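PDB 3FMC: putative succinylglutamate desuccinylase / aspartoacylase from Shewanella amazonensis, which probably hydrolyses an amide or ester bond, using zinc, as expected of the succinylglutamate desuccinylase/aspartoacylase family. Local coordinates for the interface of chains A and B and the interface of chains A and C. Coordinates in Å, arbitrary orientation; residue numbers count along the deposited sequence, not the author numbering. Chains: chain A/B/C, Putative succinylglutamate desuccinylase / aspartoacylase.

Contact 1: the interface of chains A and B. Residues chain A 292-294, 338; chain B 145-148.
B:Trp146 lays one face of its indole against the A:Pro338 ring and turns an edge toward A:Phe293, in a patch of the two-fold symmetric A-B interface of the deposited assembly, which may or may not be biological. CG of A:Pro338 sits over the middle of the double ring, and its CD lies 3.8 Å from the centroid of the six-membered ring of B:Trp146, a CH-pi contact. The side chains of A:Phe293 and B:Trp146 cross at about a right angle. With CG anti to the backbone N (chi1 -176°), the A:Phe293 phenyl is directed so that CE3 of B:Trp146 lies in its plane at the edge. A:Phe293 CB is 3.7 Å from B:Trp146 CE3. The B:Trp146 carbonyl anchors loop 145-148 to strand 290-294: B:Trp146 O accepts hydrogen bonds from A:His294 N (2.8 Å, 172° at H) and A:His294 ND1 (3.2 Å, 19° out of the imidazole plane), from opposite faces of the carbonyl plane. The carbonyl carbon of B:Val148 lies over one imidazole face of A:His294, toward its rim. Water 1 bridges A:His294 O and B:Pro145 O. Water 2, also bound to B:Gly147 O, is 2.8 Å from A:Lys292 O.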
ATOM      1  N   LYS A 292      16.218   4.772  19.982  1.00 13.79           N
ATOM      2  CA  LYS A 292      15.885   4.831  18.564  1.00 15.89           C
ATOM      3  C   LYS A 292      16.716   5.934  17.921  1.00 14.94           C
ATOM      4  O   LYS A 292      16.707   7.063  18.402  1.00 14.55           O
ATOM      5  CB  LYS A 292      14.419   5.155  18.370  1.00 14.75           C
ATOM      6  CG  LYS A 292      13.507   4.110  18.975  1.00 17.73           C
ATOM      7  CD  LYS A 292      12.069   4.586  18.985  1.00 19.82           C
ATOM      8  CE  LYS A 292      11.193   3.508  19.525  1.00 22.91           C
ATOM      9  NZ  LYS A 292       9.790   3.997  19.719  1.00 20.60           N
ATOM     10  N   PHE A 293      17.405   5.597  16.827  1.00 14.45           N
ATOM     11  CA  PHE A 293      18.210   6.582  16.092  1.00 13.25           C
ATOM     12  C   PHE A 293      17.499   6.915  14.783  1.00 13.66           C
ATOM     13  O   PHE A 293      17.410   6.075  13.912  1.00 13.52           O
ATOM     14  CB  PHE A 293      19.642   6.041  15.816  1.00 14.85           C
ATOM     15  CG  PHE A 293      20.526   7.059  15.158  1.00 14.58           C
ATOM     16  CD1 PHE A 293      21.210   7.987  15.939  1.00 18.19           C
ATOM     17  CD2 PHE A 293      20.643   7.145  13.753  1.00 16.01           C
ATOM     18  CE1 PHE A 293      22.002   8.959  15.349  1.00 15.58           C
ATOM     19  CE2 PHE A 293      21.462   8.127  13.145  1.00 15.52           C
ATOM     20  CZ  PHE A 293      22.121   9.031  13.948  1.00 14.51           C
ATOM     21  N   HIS A 294      17.042   8.157  14.632  1.00 12.99           N
ATOM     22  CA  HIS A 294      16.300   8.598  13.442  1.00 14.99           C
ATOM     23  C   HIS A 294      17.206   9.386  12.498  1.00 14.98           C
ATOM     24  O   HIS A 294      18.134  10.067  12.962  1.00 14.76           O
ATOM     25  CB  HIS A 294      15.096   9.474  13.867  1.00 16.18           C
ATOM     26  CG  HIS A 294      14.179   8.789  14.827  1.00 13.46           C
ATOM     27  ND1 HIS A 294      14.364   8.851  16.189  1.00 12.47           N
ATOM     28  CD2 HIS A 294      13.158   7.914  14.624  1.00 12.63           C
ATOM     29  CE1 HIS A 294      13.467   8.076  16.788  1.00 12.67           C
ATOM     30  NE2 HIS A 294      12.718   7.503  15.858  1.00 12.90           N
ATOM     31  N   PRO A 338      25.444   8.240  18.955  1.00 20.81           N
ATOM     32  CA  PRO A 338      25.642   9.173  20.063  1.00 20.27           C
ATOM     33  C   PRO A 338      26.252   8.677  21.347  1.00 19.91           C
ATOM     34  O   PRO A 338      26.817   9.482  22.025  1.00 18.13           O
ATOM     35  CB  PRO A 338      24.236   9.733  20.308  1.00 20.21           C
ATOM     36  CG  PRO A 338      23.551   9.550  18.994  1.00 23.52           C
ATOM     37  CD  PRO A 338      24.029   8.218  18.537  1.00 20.28           C
TER
ATOM     38  N   PRO B 145      20.308  14.335  19.550  1.00 18.46           N
ATOM     39  CA  PRO B 145      21.222  13.641  18.613  1.00 19.51           C
ATOM     40  C   PRO B 145      20.680  12.305  18.106  1.00 16.74           C
ATOM     41  O   PRO B 145      21.170  11.802  17.084  1.00 19.63           O
ATOM     42  CB  PRO B 145      22.506  13.456  19.436  1.00 21.28           C
ATOM     43  CG  PRO B 145      22.070  13.535  20.827  1.00 23.57           C
ATOM     44  CD  PRO B 145      20.915  14.481  20.880  1.00 21.95           C
ATOM     45  N   TRP B 146      19.686  11.748  18.809  1.00 18.24           N
ATOM     46  CA  TRP B 146      19.034  10.512  18.375  1.00 16.43           C
ATOM     47  C   TRP B 146      17.881  10.811  17.398  1.00 16.57           C
ATOM     48  O   TRP B 146      17.323   9.910  16.810  1.00 15.99           O
ATOM     49  CB  TRP B 146      18.517   9.718  19.566  1.00 14.82           C
ATOM     50  CG  TRP B 146      19.573   9.183  20.431  1.00 13.33           C
ATOM     51  CD1 TRP B 146      20.108   9.795  21.532  1.00 17.60           C
ATOM     52  CD2 TRP B 146      20.234   7.924  20.307  1.00 14.27           C
ATOM     53  NE1 TRP B 146      21.082   9.004  22.087  1.00 20.13           N
ATOM     54  CE2 TRP B 146      21.169   7.842  21.363  1.00 18.21           C
ATOM     55  CE3 TRP B 146      20.126   6.853  19.409  1.00 15.19           C
ATOM     56  CZ2 TRP B 146      21.968   6.743  21.552  1.00 15.97           C
ATOM     57  CZ3 TRP B 146      20.934   5.746  19.599  1.00 15.73           C
ATOM     58  CH2 TRP B 146      21.847   5.706  20.656  1.00 17.40           C
ATOM     59  N   GLY B 147      17.526  12.083  17.253  1.00 15.19           N
ATOM     60  CA  GLY B 147      16.500  12.501  16.321  1.00 15.46           C
ATOM     61  C   GLY B 147      15.119  12.198  16.822  1.00 14.85           C
ATOM     62  O   GLY B 147      14.925  11.723  17.942  1.00 12.39           O
ATOM     63  N   VAL B 148      14.150  12.494  15.963  1.00 17.79           N
ATOM     64  CA  VAL B 148      12.724  12.271  16.239  1.00 16.82           C
ATOM     65  C   VAL B 148      12.070  11.699  14.990  1.00 15.29           C
ATOM     66  O   VAL B 148      12.604  11.832  13.886  1.00 13.90           O
ATOM     67  CB  VAL B 148      11.988  13.574  16.701  1.00 14.24           C
ATOM     68  CG1 VAL B 148      12.692  14.160  17.963  1.00 14.76           C
ATOM     69  CG2 VAL B 148      11.912  14.607  15.559  1.00 14.73           C
TER
HETATM   70  O   HOH W   1      19.643  11.521  14.545  1.00 19.29           O
HETATM   71  O   HOH W   2      15.024   9.091  19.405  1.00 23.65           O

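Contact 2: the interface of chains A and C. Residues chain A 323-326; chain C 6, 25, 54, 57, 74.
The phenol OH of C:Tyr25 donates a short hydrogen bond, 2.6 Å, to the backbone O of A:Leu323 in the 3-10 helix 323-325. The hydroxyl lies in the carbonyl plane, with a C=O...O angle of 146°. C:Tyr25 OH also meets water 3 at 3.1 Å, and this water bonds A:Tyr326 O; the backbone N of A:Tyr326 reaches the phenol oxygen only weakly. The A:Leu323 carbonyl, helped by water 3, holds the phenol tip. This is a patch of the two-fold symmetric A-C interface between copies of one protein, possibly but not certainly biological. The A:Tyr326 ring packs against helix 48-60 of chain C. Its CG stands anti to the backbone N (chi1 -175°), sending the ring past the selenomethionine side chain of C:Met57, the two running in opposite directions. The C:Met57 chain bends at chi3 (-54°) and places its methyl CE over one face of the A:Tyr326 ring, displaced toward the rim near CD1 and 3.5 Å from the centroid, in a CH-pi contact. At the edge of that ring lies CD1 of C:Tyr54, whose side chain crosses A:Tyr326 at about a right angle. A:Leu323 spreads its contacts: CD1 touches C:Met57 and C:Tyr54, while CB packs 3.8 Å from CD1 of C:Leu74.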
ATOM      1  N   LEU A 323      22.982  12.229  -4.028  1.00 12.86           N
ATOM      2  CA  LEU A 323      23.335  12.522  -5.413  1.00 14.18           C
ATOM      3  C   LEU A 323      22.873  13.881  -5.867  1.00 15.09           C
ATOM      4  O   LEU A 323      23.451  14.420  -6.824  1.00 17.75           O
ATOM      5  CB  LEU A 323      22.861  11.446  -6.392  1.00 12.78           C
ATOM      6  CG  LEU A 323      23.879  10.290  -6.693  1.00 12.04           C
ATOM      7  CD1 LEU A 323      25.143  10.776  -7.550  1.00 13.27           C
ATOM      8  CD2 LEU A 323      24.320   9.541  -5.387  1.00 12.39           C
ATOM      9  N   ASP A 324      21.826  14.415  -5.212  1.00 12.45           N
ATOM     10  CA  ASP A 324      21.322  15.756  -5.525  1.00 14.32           C
ATOM     11  C   ASP A 324      22.288  16.854  -5.078  1.00 14.46           C
ATOM     12  O   ASP A 324      22.095  17.999  -5.422  1.00 18.19           O
ATOM     13  CB  ASP A 324      19.938  15.967  -4.882  1.00 18.07           C
ATOM     14  CG  ASP A 324      19.915  15.666  -3.393  1.00 13.04           C
ATOM     15  OD1 ASP A 324      20.257  14.514  -2.959  1.00 13.59           O
ATOM     16  OD2 ASP A 324      19.485  16.575  -2.632  1.00 13.89           O
ATOM     17  N   LEU A 325      23.237  16.483  -4.213  1.00 13.36           N
ATOM     18  CA  LEU A 325      24.186  17.403  -3.577  1.00 18.99           C
ATOM     19  C   LEU A 325      25.689  17.168  -4.079  1.00 14.32           C
ATOM     20  O   LEU A 325      26.615  17.583  -3.454  1.00 17.87           O
ATOM     21  CB  LEU A 325      24.131  17.322  -2.080  1.00 17.93           C
ATOM     22  CG  LEU A 325      22.771  17.581  -1.423  1.00 23.19           C
ATOM     23  CD1 LEU A 325      22.931  17.441   0.069  1.00 26.14           C
ATOM     24  CD2 LEU A 325      22.243  18.953  -1.822  1.00 21.61           C
ATOM     25  N   TYR A 326      25.834  16.516  -5.237  1.00 15.67           N
ATOM     26  CA  TYR A 326      27.127  16.151  -5.742  1.00 17.62           C
ATOM     27  C   TYR A 326      27.928  17.400  -5.925  1.00 16.68           C
ATOM     28  O   TYR A 326      27.408  18.372  -6.471  1.00 17.25           O
ATOM     29  CB  TYR A 326      26.992  15.470  -7.081  1.00 17.69           C
ATOM     30  CG  TYR A 326      28.345  14.999  -7.524  1.00 18.79           C
ATOM     31  CD1 TYR A 326      28.855  13.798  -7.056  1.00 21.70           C
ATOM     32  CD2 TYR A 326      29.107  15.758  -8.398  1.00 17.83           C
ATOM     33  CE1 TYR A 326      30.108  13.355  -7.450  1.00 16.72           C
ATOM     34  CE2 TYR A 326      30.386  15.337  -8.801  1.00 19.01           C
ATOM     35  CZ  TYR A 326      30.872  14.146  -8.315  1.00 21.66           C
ATOM     36  OH  TYR A 326      32.107  13.704  -8.722  1.00 20.35           O
TER
ATOM     37  N   LYS C   6      25.529  21.343 -13.580  0.50 30.41           N
ATOM     38  CA  LYS C   6      24.257  20.717 -13.159  0.50 29.23           C
ATOM     39  C   LYS C   6      23.066  21.595 -13.490  0.50 25.06           C
ATOM     40  O   LYS C   6      23.116  22.779 -13.245  0.50 22.99           O
ATOM     41  CB  LYS C   6      24.200  20.455 -11.659  0.50 28.34           C
ATOM     42  CG  LYS C   6      22.782  20.104 -11.160  0.50 30.04           C
ATOM     43  CD  LYS C   6      22.727  19.835  -9.684  0.50 31.32           C
ATOM     44  CE  LYS C   6      21.308  19.875  -9.127  0.50 31.75           C
ATOM     45  NZ  LYS C   6      20.765  21.253  -8.958  0.50 29.02           N
ATOM     46  N   TYR C  25      23.569  16.057 -14.500  1.00 15.83           N
ATOM     47  CA  TYR C  25      24.968  16.422 -14.415  1.00 15.26           C
ATOM     48  C   TYR C  25      25.600  16.211 -15.785  1.00 17.73           C
ATOM     49  O   TYR C  25      25.313  15.226 -16.461  1.00 18.60           O
ATOM     50  CB  TYR C  25      25.688  15.583 -13.381  1.00 16.41           C
ATOM     51  CG  TYR C  25      25.194  15.838 -11.967  1.00 19.10           C
ATOM     52  CD1 TYR C  25      25.623  16.939 -11.263  1.00 18.11           C
ATOM     53  CD2 TYR C  25      24.309  14.960 -11.345  1.00 18.38           C
ATOM     54  CE1 TYR C  25      25.193  17.180 -10.008  1.00 16.61           C
ATOM     55  CE2 TYR C  25      23.869  15.200 -10.057  1.00 17.24           C
ATOM     56  CZ  TYR C  25      24.288  16.318  -9.400  1.00 16.16           C
ATOM     57  OH  TYR C  25      23.865  16.594  -8.121  1.00 15.43           O
ATOM     58  N   TYR C  54      27.520   8.114  -8.794  1.00 13.59           N
ATOM     59  CA  TYR C  54      28.412   8.829  -7.898  1.00 13.36           C
ATOM     60  C   TYR C  54      29.883   8.421  -8.173  1.00 16.98           C
ATOM     61  O   TYR C  54      30.744   9.259  -8.399  1.00 13.78           O
ATOM     62  CB  TYR C  54      28.052   8.500  -6.455  1.00 13.62           C
ATOM     63  CG  TYR C  54      29.030   9.052  -5.450  1.00 13.78           C
ATOM     64  CD1 TYR C  54      29.028  10.418  -5.133  1.00 16.94           C
ATOM     65  CD2 TYR C  54      29.957   8.228  -4.822  1.00 22.19           C
ATOM     66  CE1 TYR C  54      29.915  10.936  -4.245  1.00 18.78           C
ATOM     67  CE2 TYR C  54      30.851   8.748  -3.928  1.00 22.67           C
ATOM     68  CZ  TYR C  54      30.832  10.106  -3.647  1.00 22.29           C
ATOM     69  OH  TYR C  54      31.700  10.622  -2.727  1.00 26.70           O
HETATM   70  N   MSE C  57      31.164   9.500 -11.623  1.00 15.96           N
HETATM   71  CA  MSE C  57      31.508  10.906 -11.697  1.00 15.36           C
HETATM   72  C   MSE C  57      32.831  11.206 -10.972  1.00 15.67           C
HETATM   73  O   MSE C  57      33.633  12.013 -11.460  1.00 18.12           O
HETATM   74  CB  MSE C  57      30.366  11.771 -11.162  1.00 17.45           C
HETATM   75  CG  MSE C  57      29.190  11.720 -12.073  1.00 12.03           C
HETATM   76 SE   MSE C  57      27.742  12.975 -11.587  0.75 16.89          SE
HETATM   77  CE  MSE C  57      27.433  12.529  -9.787  1.00 19.60           C
ATOM     78  N   LEU C  74      18.673   9.608  -9.459  1.00 10.50           N
ATOM     79  CA  LEU C  74      17.411  10.000  -8.842  1.00 11.22           C
ATOM     80  C   LEU C  74      16.390  10.391  -9.883  1.00 12.53           C
ATOM     81  O   LEU C  74      15.680  11.414  -9.765  1.00 13.74           O
ATOM     82  CB  LEU C  74      17.678  11.132  -7.819  1.00 10.47           C
ATOM     83  CG  LEU C  74      18.696  10.875  -6.712  1.00 12.02           C
ATOM     84  CD1 LEU C  74      19.164  12.165  -6.030  1.00 14.53           C
ATOM     85  CD2 LEU C  74      18.229   9.821  -5.676  1.00 10.59           C
TER
HETATM   86  O   HOH W   3      24.811  19.317  -6.857  1.00 22.87           O

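Contact 3: the interface of chains A and C. Residues chain A 47, 80, 83, 88, 247; chain C 347, 349-351, 353.
The phenyl ring of C:Phe347 meets A:Lys83 at its edge, where the lysine CE lies in the ring plane, 3.8 Å from CE2 of C:Phe347. The other flat group, the carboxylate of A:Glu247, works through both oxygens. A:Glu247 OE1 accepts a 2.6 Å hydrogen bond from the hydroxyl OG of C:Ser349, on its syn side but 30° out of the carboxylate plane, and another from C:Ala350 N, nearly along the C-O direction. OE2 stays within chain A, accepting from both the backbone N and the hydroxyl OG1 of A:Thr88, which hold the carboxylate in place. A:Lys83, bent at chi2 and chi4, brings its amine among oxygens of both chains. Its NZ lies 2.8 Å from C:Ser351 OG and 2.9 Å from C:Ser351 O. A:Lys83 NZ also bonds C:Ser349 OG at 3.1 Å and A:Thr88 OG1 at 2.8 Å; with four acceptors, at least one N-H would be shared or the bonds alternate. Amine and carboxylate thus both bond C:Ser349 OG. C:Ser351 N donates to the same serine oxygen, and a water joins C:Ser351 OG to A:Ile80 O. In the fold, loop residues 347-350 and strand 351-352 of chain C dock against strands 83-84 and 87-88 and the loop bearing A:Glu247; the chain A residues belong to the catalytic domain.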
ATOM      1  N   VAL A  47       8.567 -14.312   9.620  1.00  9.59           N
ATOM      2  CA  VAL A  47       8.255 -15.712   9.328  1.00 10.61           C
ATOM      3  C   VAL A  47       9.167 -16.771   9.935  1.00 11.51           C
ATOM      4  O   VAL A  47       8.758 -17.907  10.091  1.00 11.50           O
ATOM      5  CB  VAL A  47       8.065 -15.921   7.816  1.00 13.71           C
ATOM      6  CG1 VAL A  47       6.811 -15.060   7.288  1.00 10.94           C
ATOM      7  CG2 VAL A  47       9.309 -15.651   7.053  1.00 13.96           C
ATOM      8  N   ILE A  80       0.025 -12.147   7.587  1.00 10.91           N
ATOM      9  CA  ILE A  80       0.955 -13.036   6.878  1.00 11.68           C
ATOM     10  C   ILE A  80       0.720 -12.967   5.356  1.00 13.95           C
ATOM     11  O   ILE A  80       1.636 -12.980   4.551  1.00 12.30           O
ATOM     12  CB  ILE A  80       0.797 -14.521   7.356  1.00 10.70           C
ATOM     13  CG1 ILE A  80       1.309 -14.683   8.803  1.00 15.21           C
ATOM     14  CG2 ILE A  80       1.595 -15.526   6.425  1.00  8.07           C
ATOM     15  CD1 ILE A  80       0.924 -16.004   9.506  1.00 13.12           C
ATOM     16  N   LYS A  83       0.528  -8.541   1.086  1.00 15.11           N
ATOM     17  CA  LYS A  83       1.696  -8.010   0.360  1.00 14.21           C
ATOM     18  C   LYS A  83       1.473  -6.570  -0.111  1.00 13.94           C
ATOM     19  O   LYS A  83       0.337  -6.163  -0.413  1.00 12.98           O
ATOM     20  CB  LYS A  83       1.956  -8.884  -0.857  1.00 16.65           C
ATOM     21  CG  LYS A  83       2.581 -10.245  -0.553  1.00 17.98           C
ATOM     22  CD  LYS A  83       4.137 -10.073  -0.335  1.00 20.80           C
ATOM     23  CE  LYS A  83       4.897 -11.385  -0.163  1.00 22.28           C
ATOM     24  NZ  LYS A  83       4.878 -11.910   1.178  1.00 23.90           N
ATOM     25  N   THR A  88       6.043  -8.169   2.689  1.00 11.53           N
ATOM     26  CA  THR A  88       4.855  -8.452   3.460  1.00 12.37           C
ATOM     27  C   THR A  88       4.564  -7.239   4.329  1.00 15.36           C
ATOM     28  O   THR A  88       5.364  -6.874   5.189  1.00 16.03           O
ATOM     29  CB  THR A  88       5.066  -9.657   4.383  1.00 14.45           C
ATOM     30  OG1 THR A  88       5.595 -10.737   3.595  1.00 14.82           O
ATOM     31  CG2 THR A  88       3.734 -10.029   5.005  1.00 11.17           C
ATOM     32  N   GLU A 247      11.407 -11.619   6.887  1.00 13.80           N
ATOM     33  CA  GLU A 247      11.377 -12.025   5.493  1.00 13.53           C
ATOM     34  C   GLU A 247      12.433 -13.030   5.156  1.00 15.31           C
ATOM     35  O   GLU A 247      13.046 -12.959   4.090  1.00 16.19           O
ATOM     36  CB  GLU A 247      11.567 -10.790   4.585  1.00 12.40           C
ATOM     37  CG  GLU A 247      10.466  -9.793   4.657  1.00 14.06           C
ATOM     38  CD  GLU A 247       9.197 -10.323   3.982  1.00 24.66           C
ATOM     39  OE1 GLU A 247       9.152 -11.497   3.530  1.00 24.99           O
ATOM     40  OE2 GLU A 247       8.286  -9.557   3.857  1.00 25.50           O
TER
ATOM     41  N   PHE C 347      12.715 -13.753  -5.618  1.00 14.83           N
ATOM     42  CA  PHE C 347      11.758 -12.931  -4.894  1.00 10.64           C
ATOM     43  C   PHE C 347      12.380 -12.455  -3.612  1.00 12.27           C
ATOM     44  O   PHE C 347      13.078 -13.215  -2.910  1.00 14.13           O
ATOM     45  CB  PHE C 347      10.492 -13.759  -4.670  1.00 13.76           C
ATOM     46  CG  PHE C 347       9.306 -12.972  -4.170  1.00 11.99           C
ATOM     47  CD1 PHE C 347       8.763 -11.953  -4.923  1.00 16.56           C
ATOM     48  CD2 PHE C 347       8.652 -13.380  -3.007  1.00 15.40           C
ATOM     49  CE1 PHE C 347       7.613 -11.293  -4.488  1.00 14.53           C
ATOM     50  CE2 PHE C 347       7.521 -12.723  -2.567  1.00 15.41           C
ATOM     51  CZ  PHE C 347       7.017 -11.677  -3.307  1.00 10.64           C
ATOM     52  N   SER C 349      10.965 -11.627  -0.726  1.00 11.56           N
ATOM     53  CA  SER C 349      10.247 -11.974   0.481  1.00 11.73           C
ATOM     54  C   SER C 349      10.230 -13.521   0.610  1.00 11.30           C
ATOM     55  O   SER C 349      10.412 -14.239  -0.377  1.00 13.23           O
ATOM     56  CB  SER C 349       8.816 -11.424   0.395  1.00 12.71           C
ATOM     57  OG  SER C 349       7.975 -12.089   1.300  1.00 16.79           O
ATOM     58  N   ALA C 350      10.087 -14.009   1.842  1.00 12.78           N
ATOM     59  CA  ALA C 350      10.101 -15.442   2.129  1.00 12.51           C
ATOM     60  C   ALA C 350       8.706 -16.069   2.097  1.00 16.43           C
ATOM     61  O   ALA C 350       8.556 -17.273   2.340  1.00 19.10           O
ATOM     62  CB  ALA C 350      10.762 -15.693   3.496  1.00 13.04           C
ATOM     63  N   SER C 351       7.672 -15.276   1.858  1.00 13.39           N
ATOM     64  CA  SER C 351       6.317 -15.823   1.879  1.00 14.30           C
ATOM     65  C   SER C 351       5.654 -15.568   0.541  1.00 14.38           C
ATOM     66  O   SER C 351       5.602 -14.441   0.032  1.00 13.95           O
ATOM     67  CB  SER C 351       5.533 -15.256   3.052  1.00 15.09           C
ATOM     68  OG  SER C 351       5.538 -13.871   3.015  1.00 18.00           O
ATOM     69  N   HIS C 353       2.462 -16.782  -2.363  1.00 15.11           N
ATOM     70  CA  HIS C 353       1.181 -17.361  -2.721  1.00 14.80           C
ATOM     71  C   HIS C 353       1.451 -18.261  -3.928  1.00 16.81           C
ATOM     72  O   HIS C 353       2.499 -18.158  -4.608  1.00 15.61           O
ATOM     73  CB  HIS C 353       0.176 -16.239  -3.101  1.00 15.22           C
ATOM     74  CG  HIS C 353      -0.006 -15.181  -2.038  1.00 15.04           C
ATOM     75  ND1 HIS C 353      -0.185 -15.475  -0.695  1.00 12.66           N
ATOM     76  CD2 HIS C 353      -0.108 -13.833  -2.139  1.00 17.69           C
ATOM     77  CE1 HIS C 353      -0.325 -14.348  -0.016  1.00 18.26           C
ATOM     78  NE2 HIS C 353      -0.296 -13.339  -0.871  1.00 19.57           N
TER
HETATM   79  O   HOH W   4       4.232 -13.599   5.376  1.00 14.76           O

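Contact 1 and contact 2 lie about 27 Å apart between the centres of their C-alpha atoms, contacts 1 and 3 about 30 Å, and contacts 2 and 3 about 34 Å. Contact 1 joins A to B, whereas contacts 2 and 3 are separate patches of one A-C interface, and the three share no residue. Each sets residues from 290 on of one copy against residues up to 247 of another. Both interfaces are two-fold symmetric, consistent with the deposited tetramer, although the structure alone does not show that this is the biological form.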